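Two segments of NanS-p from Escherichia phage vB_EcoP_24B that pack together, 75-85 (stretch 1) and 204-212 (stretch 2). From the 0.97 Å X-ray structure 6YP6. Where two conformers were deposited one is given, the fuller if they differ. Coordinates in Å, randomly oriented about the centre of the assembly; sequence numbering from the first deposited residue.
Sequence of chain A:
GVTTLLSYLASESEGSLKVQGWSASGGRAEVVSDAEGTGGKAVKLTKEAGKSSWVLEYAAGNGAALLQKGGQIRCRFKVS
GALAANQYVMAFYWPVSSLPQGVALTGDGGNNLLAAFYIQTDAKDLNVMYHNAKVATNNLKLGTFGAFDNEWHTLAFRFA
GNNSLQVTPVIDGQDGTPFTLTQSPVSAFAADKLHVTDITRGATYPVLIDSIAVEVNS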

# COMPACT_ATOMS: atom_id res chain seq x y z
N CYS A 75 1.01 -1.39 -6.52
CA CYS A 75 1.90 -2.43 -6.05
C CYS A 75 1.55 -3.74 -6.73
O CYS A 75 0.37 -4.08 -6.85
N ARG A 76 2.57 -4.50 -7.11
CA ARG A 76 2.42 -5.87 -7.57
C ARG A 76 3.10 -6.77 -6.54
O ARG A 76 4.27 -6.54 -6.18
N PHE A 77 2.38 -7.78 -6.06
CA PHE A 77 2.80 -8.56 -4.90
C PHE A 77 2.25 -9.97 -5.00
O PHE A 77 1.29 -10.24 -5.72
N LYS A 78 2.85 -10.86 -4.22
CA LYS A 78 2.46 -12.26 -4.15
C LYS A 78 2.52 -12.67 -2.69
O LYS A 78 3.53 -12.44 -2.03
N VAL A 79 1.46 -13.28 -2.19
CA VAL A 79 1.41 -13.70 -0.79
C VAL A 79 1.82 -15.16 -0.71
O VAL A 79 1.37 -15.98 -1.51
N SER A 80 2.62 -15.50 0.30
CA SER A 80 3.09 -16.86 0.52
C SER A 80 2.51 -17.41 1.82
O SER A 80 2.33 -16.66 2.79
N GLY A 81 2.18 -18.69 1.84
CA GLY A 81 1.76 -19.35 3.05
C GLY A 81 0.32 -19.84 2.98
O GLY A 81 -0.44 -19.54 2.05
N ALA A 82 -0.05 -20.60 4.01
CA ALA A 82 -1.38 -21.18 4.12
C ALA A 82 -2.41 -20.12 4.51
O ALA A 82 -2.12 -19.19 5.26
N LEU A 83 -3.64 -20.28 4.01
CA LEU A 83 -4.73 -19.40 4.42
C LEU A 83 -4.95 -19.51 5.93
O LEU A 83 -5.17 -20.61 6.45
N ALA A 84 -4.91 -18.36 6.61
CA ALA A 84 -5.20 -18.26 8.03
C ALA A 84 -6.20 -17.13 8.23
O ALA A 84 -5.93 -15.99 7.83
N ALA A 85 -7.33 -17.43 8.85
CA ALA A 85 -8.38 -16.44 9.00
C ALA A 85 -7.84 -15.22 9.75
O ALA A 85 -7.21 -15.34 10.80
N THR A 204 2.48 -12.61 10.37
CA THR A 204 1.81 -12.14 9.16
C THR A 204 2.27 -13.03 8.00
O THR A 204 3.23 -13.79 8.11
N TYR A 205 1.59 -12.92 6.86
CA TYR A 205 2.01 -13.71 5.70
C TYR A 205 3.34 -13.19 5.16
O TYR A 205 3.48 -11.99 4.92
N PRO A 206 4.31 -14.06 4.87
CA PRO A 206 5.44 -13.63 4.04
C PRO A 206 4.89 -13.08 2.73
O PRO A 206 3.91 -13.60 2.18
N VAL A 207 5.51 -12.02 2.21
CA VAL A 207 5.05 -11.39 0.98
C VAL A 207 6.24 -11.13 0.06
O VAL A 207 7.32 -10.73 0.51
N LEU A 208 6.01 -11.34 -1.23
CA LEU A 208 6.96 -11.00 -2.27
C LEU A 208 6.46 -9.74 -2.96
O LEU A 208 5.30 -9.66 -3.38
N ILE A 209 7.33 -8.75 -3.09
CA ILE A 209 7.02 -7.50 -3.76
C ILE A 209 7.79 -7.43 -5.07
O ILE A 209 9.02 -7.57 -5.08
N ASP A 210 7.07 -7.20 -6.16
CA ASP A 210 7.67 -6.95 -7.47
C ASP A 210 7.99 -5.47 -7.63
O ASP A 210 9.10 -5.10 -8.03
N SER A 211 7.02 -4.62 -7.31
CA SER A 211 7.18 -3.18 -7.44
C SER A 211 6.17 -2.48 -6.54
O SER A 211 5.12 -3.02 -6.19
N ILE A 212 6.53 -1.24 -6.18
CA ILE A 212 5.66 -0.27 -5.53
C ILE A 212 5.92 1.05 -6.23
O ILE A 212 7.09 1.39 -6.46

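Neighbouring antiparallel strands sort their side chains by alternation, so that one face of the sheet can be apolar while the other carries polar and longer groups. The pairing of 75-79 with the segment from V207 to I212 in NanS-p is a compact example, with a beta bulge to complicate it. C75, in the t rotamer, opens the apolar face: its SG lies 4.0 Å from CD1 of I209 and 4.1 Å from CG1 of I212, both of which are isoleucines with chi1 in m. C75 thus touches side chains on both sides of the corner at D210.

R76 projects from the other face, extended through three successive t torsions. The bulge lies here, for the backbone of R76 uses two successive partners: R76 N donates to S211 O (3.1 Å), and R76 O accepts from D210 N (2.9 Å). The extra residue, D210, points its t side chain toward stretch 1, where OD2 of D210 meets NH1 of R76 at 2.9 Å in a salt bridge that is also a hydrogen bond. The carboxylate oxygen sits near the guanidinium plane, as suits an in-plane N-H donor.

F77 returns to the apolar face in the p rotamer. Its CB is 3.8 Å from CD1 of I209 and 4.1 Å from CG2 of V207, while the end of the side chain leads away from stretch 2. K78, opposite L208, is held by a pair of backbone hydrogen bonds, K78 N to L208 O at 2.9 Å and L208 N to K78 O at 2.8 Å. K78 has chi1 and chi2 in t with chi3 between wells at 132°; L208 has chi1 in m and chi2 in p. K78 CE lies 4.1 Å from L208 CD2, before the amine finds a hydrogen bond elsewhere in the structure.

V79, in t, shares the apolar face with V207, yet its close side-chain contact is with Y205, two residues before the strand: V79 CG1 approaches Y205 CB to 3.4 Å. Beyond it the strand ends, but S80 N still donates to P206 O at 3.0 Å, and S80 CB lies 4.1 Å from P206 CB.

Past this point a single large side chain replaces strand pairing. Y205, with chi1 in m, points toward stretch 1 and extends alongside the loop, with its ring edge to the backbone; S80 O (3.6 Å from Y205 CD1) and A82 O (3.2 Å from Y205 CE1) lie at that edge. L83 turns its CB away, although L83 CA is 3.6 Å from Y205 OH. That hydroxyl accepts a nearly linear hydrogen bond from A84 N, 2.9 Å from Y205 OH, fastening the loop by its backbone.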

# COMPACT_ATOMS: atom_id res chain seq x y z
CB CYS A 75 1.75 -2.59 -4.53
SG CYS A 75 2.73 -3.90 -3.75
CB ARG A 76 3.01 -6.05 -8.97
CG ARG A 76 2.88 -7.47 -9.50
CD ARG A 76 3.07 -7.56 -11.00
NE ARG A 76 2.79 -8.90 -11.52
CZ ARG A 76 3.69 -9.86 -11.74
NH1 ARG A 76 4.98 -9.66 -11.51
NH2 ARG A 76 3.29 -11.03 -12.21
CB PHE A 77 2.33 -7.90 -3.58
CG PHE A 77 0.84 -7.96 -3.40
CD1 PHE A 77 0.01 -7.04 -4.01
CD2 PHE A 77 0.26 -8.98 -2.66
CE1 PHE A 77 -1.37 -7.14 -3.89
CE2 PHE A 77 -1.11 -9.08 -2.54
CZ PHE A 77 -1.93 -8.15 -3.14
CB LYS A 78 3.40 -13.13 -5.01
CG LYS A 78 3.36 -14.61 -4.71
CD LYS A 78 4.05 -15.42 -5.86
CE LYS A 78 5.03 -16.45 -5.38
NZ LYS A 78 5.33 -17.33 -6.52
CB VAL A 79 0.01 -13.51 -0.18
CG1 VAL A 79 0.07 -13.74 1.31
CG2 VAL A 79 -0.55 -12.14 -0.50
CB SER A 80 4.62 -16.86 0.60
OG SER A 80 5.16 -18.17 0.59
CB ALA A 82 -1.39 -22.27 5.19
CB LEU A 83 -6.00 -19.78 3.68
CG LEU A 83 -7.30 -19.13 4.15
CD1 LEU A 83 -7.27 -17.62 4.01
CD2 LEU A 83 -8.46 -19.70 3.36
CB ALA A 84 -3.92 -17.99 8.83
CB ALA A 85 -9.54 -17.03 9.79
CB THR A 204 2.17 -10.67 8.89
OG1 THR A 204 3.58 -10.58 8.69
CG2 THR A 204 1.72 -9.79 10.04
CB TYR A 205 1.02 -13.60 4.55
CG TYR A 205 -0.34 -14.21 4.77
CD1 TYR A 205 -0.57 -15.55 4.52
CD2 TYR A 205 -1.43 -13.43 5.16
CE1 TYR A 205 -1.82 -16.10 4.68
CE2 TYR A 205 -2.68 -13.98 5.33
CZ TYR A 205 -2.87 -15.32 5.08
OH TYR A 205 -4.10 -15.92 5.23
CB PRO A 206 6.25 -14.91 3.84
CG PRO A 206 5.87 -15.76 5.01
CD PRO A 206 4.41 -15.49 5.23
CB VAL A 207 4.23 -10.11 1.27
CG1 VAL A 207 5.07 -9.00 1.87
CG2 VAL A 207 3.50 -9.61 0.01
CB LEU A 208 7.10 -12.12 -3.30
CG LEU A 208 8.12 -13.21 -2.97
CD1 LEU A 208 7.78 -13.92 -1.70
CD2 LEU A 208 8.21 -14.18 -4.14
CB ILE A 209 7.36 -6.29 -2.87
CG1 ILE A 209 6.64 -6.35 -1.53
CG2 ILE A 209 7.09 -4.98 -3.63
CD1 ILE A 209 5.20 -6.24 -1.63
CB ASP A 210 6.67 -7.40 -8.54
CG ASP A 210 7.29 -7.58 -9.90
OD1 ASP A 210 8.43 -8.07 -9.98
OD2 ASP A 210 6.60 -7.31 -10.91
CB SER A 211 6.96 -2.75 -8.89
OG SER A 211 5.64 -3.05 -9.30
CB ILE A 212 6.00 -0.09 -4.03
CG1 ILE A 212 5.90 -1.40 -3.27
CG2 ILE A 212 5.12 0.98 -3.39
CD1 ILE A 212 6.56 -1.37 -1.92